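Local coordinates for sugar ABC transporter, periplasmic sugar-binding protein (Caulobacter crescentus, PDB 4IRX) that binds myo-inositol as the periplasmic, substrate-capturing component of an ABC transport system and probably delivers it for uptake, at residues A[22-25]-A[26-30]; A[83-86]-A[87-90]; A[188-192]-A[193-197]; A[280-283]-A[284-288]. All blocks are in the same frame, centred on the assembly; numbering follows the deposited sequence.

How the contacts relate
Contacts 1 to 4 follow one another along the chain without touching, each a local contact within one continuous stretch of a two-lobed periplasmic binding protein. Contacts 1 and 2 belong to the lobe built on the seven-stranded mixed sheet: helix 21-37 and the end of helix 79-87 lie with centres about 26 Å apart. Contact 3 joins helix 176-189 to strand 197-200 of the four-stranded parallel sheet, about 50 Å from contact 2, centre to centre. Contact 4 takes in the end of strand 275-282 of the larger sheet and the turn after it, with nearest atoms about 10 Å from contact 3 and 11 Å from contact 1. Contact 1 alone contributes a residue to the inositol pocket; the others shape chain reversals and connections farther out.

Contact 1 (A[22-25]-A[26-30]); sequences FFVA and MRREL. With INS (1,2,3,4,5,6-hexahydroxy-cyclohexane), chain C.
Arg27 N donates to Phe23 O at 2.8 Å and Met26 N to Phe22 O at 3.0 Å, the i to i+4 bonds that hold the first turns of helix 21-37. A water bridges Ala25 O and Glu29 OE2, while the other carboxylate oxygen of Glu29 makes a salt bridge to Arg256. Arg28 bends back so that its guanidinium lies with one face over Ala25 CA, small enough to let the flat group settle there. This helix is the crossover of the beta-alpha-beta unit formed with strands 10-15 and 40-45, and its first turn reaches the inositol pocket. With CG turned away from its backbone N (chi1 175°), Phe22 sets one ring face against inositol, C2 lying 3.5 Å above the ring plane and over its centre. Cutting the ring back to an alanine is likely to strip that side of the inositol of its flat apolar wall and take from Met26 CE its contact with the ring. The long unbranched side chain of Met26, present here as selenomethionine, brings SE to the edge of Phe23, 4.1 Å from CD1, a Met-aromatic contact. Its bend at chi3 (-78°) carries CE to within 3.8 Å of Phe22 CE2, while Pro251 and Ile255 meet it too.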
loop_
_atom_site.group_PDB
_atom_site.type_symbol
_atom_site.label_atom_id
_atom_site.label_comp_id
_atom_site.label_asym_id
_atom_site.label_seq_id
_atom_site.Cartn_x
_atom_site.Cartn_y
_atom_site.Cartn_z
ATOM N N PHE A 22 -1.704 7.461 -2.953
ATOM C CA PHE A 22 -1.159 7.077 -1.657
ATOM C C PHE A 22 0.284 7.505 -1.547
ATOM O O PHE A 22 0.708 8.015 -0.515
ATOM C CB PHE A 22 -1.263 5.567 -1.522
ATOM C CG PHE A 22 -0.631 5.003 -0.285
ATOM C CD1 PHE A 22 -1.322 4.997 0.910
ATOM C CD2 PHE A 22 0.616 4.402 -0.346
ATOM C CE1 PHE A 22 -0.755 4.446 2.062
ATOM C CE2 PHE A 22 1.187 3.822 0.803
ATOM C CZ PHE A 22 0.484 3.837 2.001
ATOM N N PHE A 23 1.041 7.306 -2.624
ATOM C CA PHE A 23 2.478 7.599 -2.582
ATOM C C PHE A 23 2.809 9.083 -2.775
ATOM O O PHE A 23 3.798 9.560 -2.229
ATOM C CB PHE A 23 3.252 6.703 -3.562
ATOM C CG PHE A 23 3.329 5.278 -3.109
ATOM C CD1 PHE A 23 4.102 4.937 -2.028
ATOM C CD2 PHE A 23 2.558 4.295 -3.702
ATOM C CE1 PHE A 23 4.148 3.614 -1.594
ATOM C CE2 PHE A 23 2.610 2.969 -3.272
ATOM C CZ PHE A 23 3.400 2.641 -2.209
ATOM N N VAL A 24 1.995 9.806 -3.533
ATOM C CA VAL A 24 2.106 11.262 -3.586
ATOM C C VAL A 24 1.995 11.807 -2.163
ATOM O O VAL A 24 2.802 12.645 -1.733
ATOM C CB VAL A 24 1.019 11.872 -4.496
ATOM C CG1 VAL A 24 1.037 13.383 -4.411
ATOM C CG2 VAL A 24 1.231 11.428 -5.951
ATOM N N ALA A 25 1.016 11.323 -1.410
ATOM C CA ALA A 25 0.838 11.791 -0.039
ATOM C C ALA A 25 2.024 11.394 0.840
ATOM O O ALA A 25 2.482 12.184 1.665
ATOM C CB ALA A 25 -0.474 11.286 0.541
HETATM N N MSE A 26 2.520 10.162 0.658
HETATM C CA MSE A 26 3.683 9.699 1.412
HETATM C C MSE A 26 4.895 10.586 1.142
HETATM O O MSE A 26 5.614 10.947 2.060
HETATM C CB MSE A 26 4.011 8.231 1.084
HETATM C CG MSE A 26 5.200 7.656 1.903
HETATM SE SE MSE A 26 5.630 5.789 1.638
HETATM C CE MSE A 26 4.254 4.950 2.691
ATOM N N ARG A 27 5.096 10.965 -0.123
ATOM C CA ARG A 27 6.212 11.836 -0.479
ATOM C C ARG A 27 6.159 13.175 0.231
ATOM O O ARG A 27 7.187 13.724 0.633
ATOM C CB ARG A 27 6.285 12.038 -1.989
ATOM C CG ARG A 27 7.472 12.853 -2.426
ATOM C CD ARG A 27 7.401 13.161 -3.912
ATOM N NE ARG A 27 8.522 14.016 -4.286
ATOM C CZ ARG A 27 8.951 14.157 -5.530
ATOM N NH1 ARG A 27 8.334 13.519 -6.513
ATOM N NH2 ARG A 27 9.993 14.942 -5.785
ATOM N N ARG A 28 4.966 13.707 0.425
ATOM C CA ARG A 28 4.853 14.955 1.187
ATOM C C ARG A 28 5.365 14.829 2.620
ATOM O O ARG A 28 6.026 15.737 3.129
ATOM C CB ARG A 28 3.417 15.498 1.191
ATOM C CG ARG A 28 2.940 15.919 -0.176
ATOM C CD ARG A 28 1.622 16.696 -0.101
ATOM N NE ARG A 28 0.467 15.836 0.143
ATOM C CZ ARG A 28 -0.394 15.450 -0.798
ATOM N NH1 ARG A 28 -0.240 15.845 -2.055
ATOM N NH2 ARG A 28 -1.414 14.669 -0.480
ATOM N N GLU A 29 5.046 13.709 3.272
ATOM C CA GLU A 29 5.502 13.523 4.647
ATOM C C GLU A 29 7.006 13.313 4.651
ATOM O O GLU A 29 7.700 13.769 5.556
ATOM C CB GLU A 29 4.785 12.348 5.314
ATOM C CG GLU A 29 3.252 12.392 5.219
ATOM C CD GLU A 29 2.601 13.619 5.869
ATOM O OE1 GLU A 29 3.061 14.126 6.909
ATOM O OE2 GLU A 29 1.558 14.064 5.345
ATOM N N LEU A 30 7.507 12.627 3.630
ATOM C CA LEU A 30 8.948 12.422 3.494
ATOM C C LEU A 30 9.685 13.752 3.410
ATOM O O LEU A 30 10.711 13.935 4.078
ATOM C CB LEU A 30 9.249 11.590 2.247
ATOM C CG LEU A 30 10.718 11.514 1.849
ATOM C CD1 LEU A 30 11.452 10.601 2.810
ATOM C CD2 LEU A 30 10.821 10.967 0.419
HETATM C C1 INS C . 0.067 0.689 -0.544
HETATM C C2 INS C . -1.219 1.418 -0.747
HETATM C C3 INS C . -1.320 1.823 -2.195
HETATM C C4 INS C . -1.308 0.613 -3.073
HETATM C C5 INS C . -0.022 -0.110 -2.928
HETATM C C6 INS C . 0.220 -0.490 -1.486
HETATM O O1 INS C . 0.180 0.267 0.792
HETATM O O2 INS C . -2.286 0.603 -0.368
HETATM O O3 INS C . -2.476 2.594 -2.417
HETATM O O4 INS C . -1.534 0.963 -4.401
HETATM O O5 INS C . -0.031 -1.230 -3.755
HETATM O O6 INS C . 1.419 -1.203 -1.331
HETATM O O HOH W 1 0.133 13.420 3.433
#

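Contact 2 (A[83-86]-A[87-90]); sequences DDLV and EQGV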
loop_
_atom_site.group_PDB
_atom_site.type_symbol
_atom_site.label_atom_id
_atom_site.label_comp_id
_atom_site.label_asym_id
_atom_site.label_seq_id
_atom_site.Cartn_x
_atom_site.Cartn_y
_atom_site.Cartn_z
ATOM N N ASP A 83 20.672 -7.011 -2.887
ATOM C CA ASP A 83 21.887 -7.754 -2.563
ATOM C C ASP A 83 23.130 -7.070 -3.132
ATOM O O ASP A 83 24.157 -6.986 -2.451
ATOM C CB ASP A 83 21.812 -9.183 -3.124
ATOM C CG ASP A 83 20.984 -10.116 -2.267
ATOM O OD1 ASP A 83 20.642 -9.769 -1.126
ATOM O OD2 ASP A 83 20.678 -11.230 -2.737
ATOM N N ASP A 84 23.047 -6.583 -4.364
ATOM C CA ASP A 84 24.181 -5.921 -4.987
ATOM C C ASP A 84 24.541 -4.642 -4.246
ATOM O O ASP A 84 25.720 -4.384 -3.980
ATOM C CB ASP A 84 23.879 -5.622 -6.452
ATOM C CG ASP A 84 25.070 -5.045 -7.186
ATOM O OD1 ASP A 84 26.215 -5.398 -6.830
ATOM O OD2 ASP A 84 24.856 -4.247 -8.125
ATOM N N LEU A 85 23.527 -3.853 -3.897
ATOM C CA LEU A 85 23.769 -2.621 -3.160
ATOM C C LEU A 85 24.431 -2.906 -1.808
ATOM O O LEU A 85 25.419 -2.238 -1.446
ATOM C CB LEU A 85 22.481 -1.790 -3.001
ATOM C CG LEU A 85 22.408 -0.577 -3.930
ATOM C CD1 LEU A 85 22.365 -0.984 -5.394
ATOM C CD2 LEU A 85 21.200 0.306 -3.600
ATOM N N VAL A 86 23.924 -3.896 -1.079
ATOM C CA VAL A 86 24.510 -4.259 0.221
ATOM C C VAL A 86 25.972 -4.701 0.094
ATOM O O VAL A 86 26.836 -4.262 0.866
ATOM C CB VAL A 86 23.635 -5.286 0.996
ATOM C CG1 VAL A 86 24.423 -5.964 2.110
ATOM C CG2 VAL A 86 22.386 -4.599 1.553
ATOM N N GLU A 87 26.253 -5.513 -0.915
ATOM C CA GLU A 87 27.617 -5.957 -1.183
ATOM C C GLU A 87 28.585 -4.804 -1.491
ATOM O O GLU A 87 29.779 -4.904 -1.199
ATOM C CB GLU A 87 27.606 -7.031 -2.281
ATOM C CG GLU A 87 27.016 -8.340 -1.768
ATOM C CD GLU A 87 26.756 -9.376 -2.851
ATOM O OE1 GLU A 87 27.126 -9.144 -4.025
ATOM O OE2 GLU A 87 26.171 -10.430 -2.513
ATOM N N GLN A 88 28.064 -3.708 -2.045
ATOM C CA GLN A 88 28.844 -2.501 -2.306
ATOM C C GLN A 88 28.919 -1.596 -1.083
ATOM O O GLN A 88 29.493 -0.510 -1.161
ATOM C CB GLN A 88 28.181 -1.656 -3.384
ATOM C CG GLN A 88 28.094 -2.264 -4.732
ATOM C CD GLN A 88 27.457 -1.302 -5.688
ATOM O OE1 GLN A 88 27.894 -0.158 -5.806
ATOM N NE2 GLN A 88 26.391 -1.737 -6.349
ATOM N N GLY A 89 28.295 -1.996 0.019
ATOM C CA GLY A 89 28.303 -1.168 1.214
ATOM C C GLY A 89 27.224 -0.092 1.254
ATOM O O GLY A 89 27.357 0.898 1.971
ATOM N N VAL A 90 26.160 -0.267 0.472
ATOM C CA VAL A 90 25.011 0.642 0.548
ATOM C C VAL A 90 23.936 -0.029 1.372
ATOM O O VAL A 90 23.510 -1.155 1.051
ATOM C CB VAL A 90 24.468 0.943 -0.841
ATOM C CG1 VAL A 90 23.259 1.911 -0.761
ATOM C CG2 VAL A 90 25.566 1.528 -1.720
HETATM O O HOH W 2 24.441 -9.401 -0.257
#
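Leu85 O accepts from Val90 N at 2.8 Å, and Val86 O from Gly89 N, also at 2.8 Å: together the two bonds make the Schellman motif that ends helix 79-87. Neither donor sits on a lone pair, for Val90 N stands 36° out of the Leu85 carbonyl plane and Gly89 N 63° out of that of Val86. Glycine suits the reversal because phi is +85°, where a beta carbon would press on the carbonyl oxygen of Gln88. One turn earlier the helical pattern still holds, Glu87 N reaching Asp83 O at 3.0 Å and Gln88 N reaching Asp84 O at 3.1 Å; Gln88 N also makes a weak bond to Leu85 O. Asp83 O also receives a water that donates to Glu87 OE2, while both carboxylate oxygens of Asp83 are bound by backbone N-H groups of Lys103 and Thr104. Val86 CA adds a C-H...O contact to Val90 O at 3.4 Å. Beneath the polar turn Val90 CB packs 4.0 Å from Leu85 CB. The reversing chain thus supplies N-H groups to Leu85 O and Val86 O, while Leu85 and Val90 pack together against Ala61 and Val68 as strand 91-95 begins.

Contact 3 (A[188-192]-A[193-197]); sequences TSMRD and TPPDV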
loop_
_atom_site.group_PDB
_atom_site.type_symbol
_atom_site.label_atom_id
_atom_site.label_comp_id
_atom_site.label_asym_id
_atom_site.label_seq_id
_atom_site.Cartn_x
_atom_site.Cartn_y
_atom_site.Cartn_z
ATOM N N THR A 188 -21.508 -7.248 -14.163
ATOM C CA THR A 188 -22.275 -7.758 -15.288
ATOM C C THR A 188 -22.331 -9.279 -15.266
ATOM O O THR A 188 -23.380 -9.876 -15.529
ATOM C CB THR A 188 -21.646 -7.256 -16.590
ATOM O OG1 THR A 188 -21.819 -5.849 -16.640
ATOM C CG2 THR A 188 -22.309 -7.925 -17.827
ATOM N N SER A 189 -21.214 -9.916 -14.929
ATOM C CA SER A 189 -21.152 -11.386 -14.863
ATOM C C SER A 189 -22.033 -11.983 -13.780
ATOM O O SER A 189 -22.371 -13.160 -13.851
ATOM C CB SER A 189 -19.706 -11.850 -14.705
ATOM O OG SER A 189 -19.248 -11.759 -13.355
HETATM N N MSE A 190 -22.406 -11.194 -12.782
HETATM C CA MSE A 190 -23.327 -11.731 -11.757
HETATM C C MSE A 190 -24.491 -10.790 -11.502
HETATM O O MSE A 190 -24.953 -10.604 -10.374
HETATM C CB MSE A 190 -22.599 -12.020 -10.457
HETATM C CG MSE A 190 -21.999 -10.793 -9.903
HETATM SE SE MSE A 190 -20.831 -11.178 -8.419
HETATM C CE MSE A 190 -19.440 -12.248 -9.334
ATOM N N ARG A 191 -25.021 -10.233 -12.583
ATOM C CA ARG A 191 -26.076 -9.247 -12.429
ATOM C C ARG A 191 -27.361 -9.801 -11.834
ATOM O O ARG A 191 -28.152 -9.062 -11.260
ATOM C CB ARG A 191 -26.313 -8.498 -13.743
ATOM C CG ARG A 191 -26.753 -9.375 -14.878
ATOM C CD ARG A 191 -26.704 -8.595 -16.181
ATOM N NE ARG A 191 -27.549 -7.406 -16.113
ATOM C CZ ARG A 191 -28.735 -7.299 -16.703
ATOM N NH1 ARG A 191 -29.218 -8.313 -17.411
ATOM N NH2 ARG A 191 -29.431 -6.175 -16.595
ATOM N N ASP A 192 -27.550 -11.107 -11.935
ATOM C CA ASP A 192 -28.737 -11.722 -11.364
ATOM C C ASP A 192 -28.542 -11.998 -9.869
ATOM O O ASP A 192 -29.499 -12.203 -9.138
ATOM C CB ASP A 192 -29.116 -12.978 -12.152
ATOM C CG ASP A 192 -29.331 -12.688 -13.639
ATOM O OD1 ASP A 192 -30.264 -11.923 -13.967
ATOM O OD2 ASP A 192 -28.560 -13.216 -14.474
ATOM N N THR A 193 -27.288 -12.014 -9.422
ATOM C CA THR A 193 -26.983 -12.213 -8.006
ATOM C C THR A 193 -25.797 -11.334 -7.602
ATOM O O THR A 193 -24.688 -11.843 -7.442
ATOM C CB THR A 193 -26.645 -13.694 -7.668
ATOM O OG1 THR A 193 -25.497 -14.127 -8.409
ATOM C CG2 THR A 193 -27.810 -14.620 -7.976
ATOM N N PRO A 194 -26.031 -10.016 -7.447
ATOM C CA PRO A 194 -24.933 -9.098 -7.147
ATOM C C PRO A 194 -24.232 -9.414 -5.836
ATOM O O PRO A 194 -24.820 -10.041 -4.939
ATOM C CB PRO A 194 -25.606 -7.717 -7.084
ATOM C CG PRO A 194 -27.048 -7.972 -6.988
ATOM C CD PRO A 194 -27.310 -9.306 -7.609
ATOM N N PRO A 195 -22.955 -9.035 -5.733
ATOM C CA PRO A 195 -22.220 -9.328 -4.506
ATOM C C PRO A 195 -22.734 -8.485 -3.357
ATOM O O PRO A 195 -23.303 -7.388 -3.528
ATOM C CB PRO A 195 -20.783 -8.911 -4.849
ATOM C CG PRO A 195 -20.975 -7.798 -5.876
ATOM C CD PRO A 195 -22.170 -8.222 -6.687
ATOM N N ASP A 196 -22.505 -8.984 -2.157
ATOM C CA ASP A 196 -22.783 -8.209 -0.964
ATOM C C ASP A 196 -21.692 -7.199 -0.651
ATOM O O ASP A 196 -21.947 -6.113 -0.161
ATOM C CB ASP A 196 -22.922 -9.154 0.239
ATOM C CG ASP A 196 -24.121 -10.044 0.123
ATOM O OD1 ASP A 196 -25.232 -9.483 0.219
ATOM O OD2 ASP A 196 -23.981 -11.280 -0.079
ATOM N N VAL A 197 -20.448 -7.585 -0.910
ATOM C CA VAL A 197 -19.295 -6.803 -0.506
ATOM C C VAL A 197 -18.252 -6.854 -1.605
ATOM O O VAL A 197 -18.007 -7.908 -2.184
ATOM C CB VAL A 197 -18.656 -7.355 0.791
ATOM C CG1 VAL A 197 -17.362 -6.563 1.186
ATOM C CG2 VAL A 197 -19.671 -7.382 1.919
#
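Met190, present as selenomethionine, runs its side chain along the chain that follows the turn, meeting first Thr193 and then Pro195. A chi1 of 61° sets CG between the backbone N and the carbonyl carbon, which keeps the side chain close to the returning chain. CB lies 3.7 Å from Thr193 O, and CG 3.8 Å from the same oxygen. SE goes on to touch Pro195 CD at 3.7 Å, the two side chains crossing at about a right angle; this holds for one of two deposited conformers and is to that extent doubtful. The side chain also meets Arg133 of strand 132-138. The chain has come back here through a type I beta turn from Met190 to Thr193, closed by Thr193 N donating to Met190 O at 2.9 Å with the donor 57° out of the carbonyl plane. Pro194 N, though only 3.2 Å from Met190 O, has no hydrogen to give. The two prolines suit this place by holding the link extended, and Pro195, packed on Val135 and Val223, brings it to strand 197-200. Met190 O therefore gets one N-H from the two segments where a helix would go on, Thr193 O turns to a weak bond from Arg133, and the prolines probably limit the freedom of the link, whose far end is tied by Asp196 to Arg133 and Lys224.

Contact 4 (A[280-283]-A[284-288]); sequences VLIT and SGNLT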
loop_
_atom_site.group_PDB
_atom_site.type_symbol
_atom_site.label_atom_id
_atom_site.label_comp_id
_atom_site.label_asym_id
_atom_site.label_seq_id
_atom_site.Cartn_x
_atom_site.Cartn_y
_atom_site.Cartn_z
ATOM N N VAL A 280 -5.612 -0.238 11.435
ATOM C CA VAL A 280 -6.860 -0.079 12.157
ATOM C C VAL A 280 -7.990 0.106 11.150
ATOM O O VAL A 280 -7.891 0.940 10.241
ATOM C CB VAL A 280 -6.820 1.177 13.040
ATOM C CG1 VAL A 280 -8.109 1.294 13.854
ATOM C CG2 VAL A 280 -5.610 1.171 13.951
ATOM N N LEU A 281 -9.067 -0.659 11.308
ATOM C CA LEU A 281 -10.259 -0.464 10.469
ATOM C C LEU A 281 -10.955 0.849 10.823
ATOM O O LEU A 281 -11.189 1.146 11.997
ATOM C CB LEU A 281 -11.234 -1.626 10.654
ATOM C CG LEU A 281 -12.407 -1.676 9.673
ATOM C CD1 LEU A 281 -11.931 -2.218 8.376
ATOM C CD2 LEU A 281 -13.513 -2.569 10.238
ATOM N N ILE A 282 -11.294 1.625 9.795
ATOM C CA ILE A 282 -11.941 2.928 9.946
ATOM C C ILE A 282 -13.351 2.855 9.395
ATOM O O ILE A 282 -13.544 2.549 8.213
ATOM C CB ILE A 282 -11.164 4.031 9.189
ATOM C CG1 ILE A 282 -9.723 4.161 9.696
ATOM C CG2 ILE A 282 -11.879 5.380 9.305
ATOM C CD1 ILE A 282 -9.586 4.730 11.124
ATOM N N THR A 283 -14.324 3.161 10.255
ATOM C CA THR A 283 -15.734 3.247 9.868
ATOM C C THR A 283 -16.268 4.611 10.267
ATOM O O THR A 283 -15.518 5.459 10.748
ATOM C CB THR A 283 -16.555 2.152 10.554
ATOM O OG1 THR A 283 -16.519 2.349 11.971
ATOM C CG2 THR A 283 -15.993 0.788 10.244
ATOM N N SER A 284 -17.568 4.847 10.084
ATOM C CA SER A 284 -18.097 6.169 10.410
ATOM C C SER A 284 -17.990 6.555 11.880
ATOM O O SER A 284 -17.842 7.743 12.183
ATOM C CB SER A 284 -19.542 6.304 9.909
ATOM O OG SER A 284 -20.358 5.326 10.509
ATOM N N GLY A 285 -17.913 5.564 12.769
ATOM C CA GLY A 285 -17.763 5.821 14.192
ATOM C C GLY A 285 -16.373 6.215 14.660
ATOM O O GLY A 285 -16.238 6.789 15.743
ATOM N N ASN A 286 -15.342 5.985 13.843
ATOM C CA ASN A 286 -14.000 6.352 14.282
ATOM C C ASN A 286 -13.202 7.001 13.174
ATOM O O ASN A 286 -11.989 6.821 13.073
ATOM C CB ASN A 286 -13.222 5.157 14.873
ATOM C CG ASN A 286 -12.908 4.085 13.837
ATOM O OD1 ASN A 286 -13.650 3.900 12.869
ATOM N ND2 ASN A 286 -11.798 3.388 14.025
ATOM N N LEU A 287 -13.889 7.820 12.381
ATOM C CA LEU A 287 -13.224 8.545 11.299
ATOM C C LEU A 287 -12.041 9.367 11.795
ATOM O O LEU A 287 -11.041 9.505 11.086
ATOM C CB LEU A 287 -14.217 9.441 10.568
ATOM C CG LEU A 287 -15.156 8.727 9.598
ATOM C CD1 LEU A 287 -16.389 9.574 9.337
ATOM C CD2 LEU A 287 -14.433 8.441 8.279
ATOM N N THR A 288 -12.132 9.898 13.008
ATOM C CA THR A 288 -11.044 10.748 13.495
ATOM C C THR A 288 -9.803 9.976 13.923
ATOM O O THR A 288 -8.784 10.598 14.251
ATOM C CB THR A 288 -11.499 11.700 14.623
ATOM O OG1 THR A 288 -12.006 10.908 15.703
ATOM C CG2 THR A 288 -12.614 12.607 14.118
#
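Asn286 passes its side-chain amide obliquely across Ile282, ND2 lying 3.9 Å from CD1 of that residue, and grips the backbone on both sides of the isoleucine at the end of strand 275-282. ND2 donates to Leu281 O at 3.1 Å and OD1 accepts from Thr283 N at 2.8 Å, nearly straight at 174° and 172°. Each bond lies in the plane of its acceptor carbonyl, and the Leu281 oxygen is also in the amide plane of Asn286. A chi1 of 66° sets CG between the backbone N and the carbonyl carbon, from where the amide reaches the strand. The turn, type I in its backbone angles, is closed by Asn286 N donating to Thr283 O at 3.1 Å. Ile282 and Val280 make their backbone bonds with strand 246-248, so the asparagine serves the other edge of the strand, and Glu289 takes an N-H of ND2 as well. Ile282 CG2 meets Leu287 CD2 at 4.1 Å, both apolar side chains reaching Leu235 of helix 232-239. With a leucine here, Leu281 O and Thr283 N would probably lose these partners and the turn be freer to swing from the strand. An amide, carrying donor and acceptor together, can imitate the backbone of one further strand, which here fastens the turn to the strand end.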